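Local coordinates for protein xyloglucanase (Paenibacillus pabuli, PDB 2JEP) that hydrolyses the glucan backbone of xyloglucan, a plant cell-wall polysaccharide, as a family 5 glycoside hydrolase with a TIM-barrel fold, at residues S36-V39 against S40-A44. Numbering follows the deposited sequence. Where two conformers were deposited one is given.
Sequences SQIV and SEMGA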
ATOM      1  N   SER A  36      -1.297 -18.459  -5.325  1.00 18.88           N
ATOM      2  CA  SER A  36      -2.722 -18.552  -5.053  1.00 19.35           C
ATOM      3  C   SER A  36      -2.965 -18.656  -3.555  1.00 18.08           C
ATOM      4  O   SER A  36      -3.869 -18.008  -2.994  1.00 18.49           O
ATOM      5  CB  SER A  36      -3.325 -19.761  -5.754  1.00 19.87           C
ATOM      6  OG  SER A  36      -3.313 -19.562  -7.160  1.00 25.06           O
ATOM      7  N   GLN A  37      -2.129 -19.442  -2.892  1.00 17.36           N
ATOM      8  CA  GLN A  37      -2.289 -19.678  -1.467  1.00 16.66           C
ATOM      9  C   GLN A  37      -2.017 -18.400  -0.660  1.00 15.56           C
ATOM     10  O   GLN A  37      -2.671 -18.151   0.363  1.00 15.19           O
ATOM     11  CB  GLN A  37      -1.339 -20.779  -1.000  1.00 17.57           C
ATOM     12  CG  GLN A  37      -1.457 -21.146   0.455  1.00 21.33           C
ATOM     13  CD  GLN A  37      -2.817 -21.705   0.850  1.00 25.66           C
ATOM     14  OE1 GLN A  37      -3.618 -22.138   0.002  1.00 28.26           O
ATOM     15  NE2 GLN A  37      -3.090 -21.695   2.153  1.00 26.90           N
ATOM     16  N   ILE A  38      -1.043 -17.599  -1.091  1.00 14.45           N
ATOM     17  CA  ILE A  38      -0.687 -16.412  -0.282  1.00 13.63           C
ATOM     18  C   ILE A  38      -1.867 -15.426  -0.253  1.00 12.43           C
ATOM     19  O   ILE A  38      -2.185 -14.847   0.778  1.00 11.54           O
ATOM     20  CB  ILE A  38       0.617 -15.749  -0.740  1.00 14.01           C
ATOM     21  CG1 ILE A  38       1.015 -14.666   0.294  1.00 16.23           C
ATOM     22  CG2 ILE A  38       0.488 -15.182  -2.156  1.00 14.89           C
ATOM     23  CD1 ILE A  38       2.474 -14.387   0.457  1.00 20.29           C
ATOM     24  N   VAL A  39      -2.542 -15.252  -1.382  1.00 11.79           N
ATOM     25  CA  VAL A  39      -3.686 -14.355  -1.430  1.00 12.05           C
ATOM     26  C   VAL A  39      -4.762 -14.798  -0.443  1.00 12.85           C
ATOM     27  O   VAL A  39      -5.301 -13.986   0.327  1.00 12.48           O
ATOM     28  CB  VAL A  39      -4.231 -14.235  -2.862  1.00 12.81           C
ATOM     29  CG1 VAL A  39      -5.585 -13.555  -2.864  1.00 13.61           C
ATOM     30  CG2 VAL A  39      -3.214 -13.506  -3.756  1.00 14.90           C
ATOM     31  N   SER A  40      -5.079 -16.092  -0.441  1.00 13.60           N
ATOM     32  CA  SER A  40      -6.025 -16.627   0.511  1.00 14.60           C
ATOM     33  C   SER A  40      -5.641 -16.331   1.967  1.00 13.88           C
ATOM     34  O   SER A  40      -6.479 -15.879   2.766  1.00 14.58           O
ATOM     35  CB  SER A  40      -6.167 -18.134   0.281  0.50 14.85           C
ATOM     36  OG  SER A  40      -6.555 -18.364  -1.062  0.50 17.85           O
ATOM     37  N   GLU A  41      -4.381 -16.588   2.304  1.00 12.55           N
ATOM     38  CA  GLU A  41      -3.917 -16.414   3.664  1.00 12.82           C
ATOM     39  C   GLU A  41      -3.904 -14.954   4.101  1.00 11.74           C
ATOM     40  O   GLU A  41      -4.081 -14.668   5.275  1.00 12.40           O
ATOM     41  CB  GLU A  41      -2.552 -17.045   3.857  1.00 13.87           C
ATOM     42  CG  GLU A  41      -2.569 -18.556   3.712  1.00 16.54           C
ATOM     43  CD  GLU A  41      -1.252 -19.197   4.070  1.00 20.85           C
ATOM     44  OE1 GLU A  41      -0.328 -18.487   4.519  1.00 23.23           O
ATOM     45  OE2 GLU A  41      -1.132 -20.434   3.906  1.00 23.84           O
ATOM     46  N   MET A  42      -3.669 -14.046   3.163  1.00 10.62           N
ATOM     47  CA  MET A  42      -3.598 -12.615   3.495  1.00 10.01           C
ATOM     48  C   MET A  42      -4.965 -12.001   3.819  1.00  9.22           C
ATOM     49  O   MET A  42      -5.035 -10.944   4.444  1.00  9.70           O
ATOM     50  CB  MET A  42      -2.929 -11.843   2.351  1.00  9.50           C
ATOM     51  CG  MET A  42      -1.419 -12.103   2.313  1.00  9.55           C
ATOM     52  SD  MET A  42      -0.583 -11.198   0.998  1.00 10.44           S
ATOM     53  CE  MET A  42      -0.573  -9.527   1.683  1.00 12.27           C
ATOM     54  N   GLY A  43      -6.053 -12.612   3.342  1.00  9.45           N
ATOM     55  CA  GLY A  43      -7.383 -12.143   3.672  1.00  9.48           C
ATOM     56  C   GLY A  43      -7.578 -10.691   3.294  1.00  9.15           C
ATOM     57  O   GLY A  43      -7.194 -10.255   2.203  1.00 10.18           O
ATOM     58  N   ALA A  44      -8.241  -9.951   4.188  1.00  8.77           N
ATOM     59  CA  ALA A  44      -8.426  -8.512   4.053  1.00  8.89           C
ATOM     60  C   ALA A  44      -7.323  -7.840   4.846  1.00  7.74           C
ATOM     61  O   ALA A  44      -6.995  -8.240   5.971  1.00  8.72           O
ATOM     62  CB  ALA A  44      -9.790  -8.075   4.569  1.00 10.14           C
TER
HETATM   63  O   HOH W   1      -7.240 -12.062   0.151  1.00 15.00           O
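Gln37 and Glu41, one turn apart on the short helix 35-42, join side chains through a nearly straight bond from Gln37 NE2 to Glu41 OE2 (2.9 Å, 172°). OE2 lies in the amide plane of Gln37, the N-H comes to it on the anti side of the carboxylate, and the two planes stand almost perpendicular, 85° apart. Gln37 reaches its partner because its chain, with CG anti to the backbone N, bends at chi2 (62°), whereas Glu41 runs extended beyond CG. The other carboxylate oxygen, OE1, is hydrogen-bonded to the hydroxyl of Tyr125 on a barrel strand, so both ends of the carboxylate are held. With an alanine here in place of Glu41, the Gln37 amide would probably be freer to turn and the Tyr125 hydroxyl would lose its carboxylate partner.

On the inward side Ile38 and Met42 lie side by side, Ile38 CG1 3.9 Å from Met42 SD, and both pack on Tyr125 and Met260 of the barrel. The i to i+4 backbone bonds, Glu41 N to Gln37 O (3.0 Å) and Met42 N to Ile38 O (2.9 Å), set the spacing of the two side-chain pairs. At the C-terminal end Gly43 adopts positive phi, its N bonds only weakly to Val39 O, and a water donates to both Val39 O and Gly43 O. The helix thus lies across the N-terminal end of the barrel, an apolar lid where the strands begin, with Glu41 at its edge linking the exposed Gln37 amide to Tyr125.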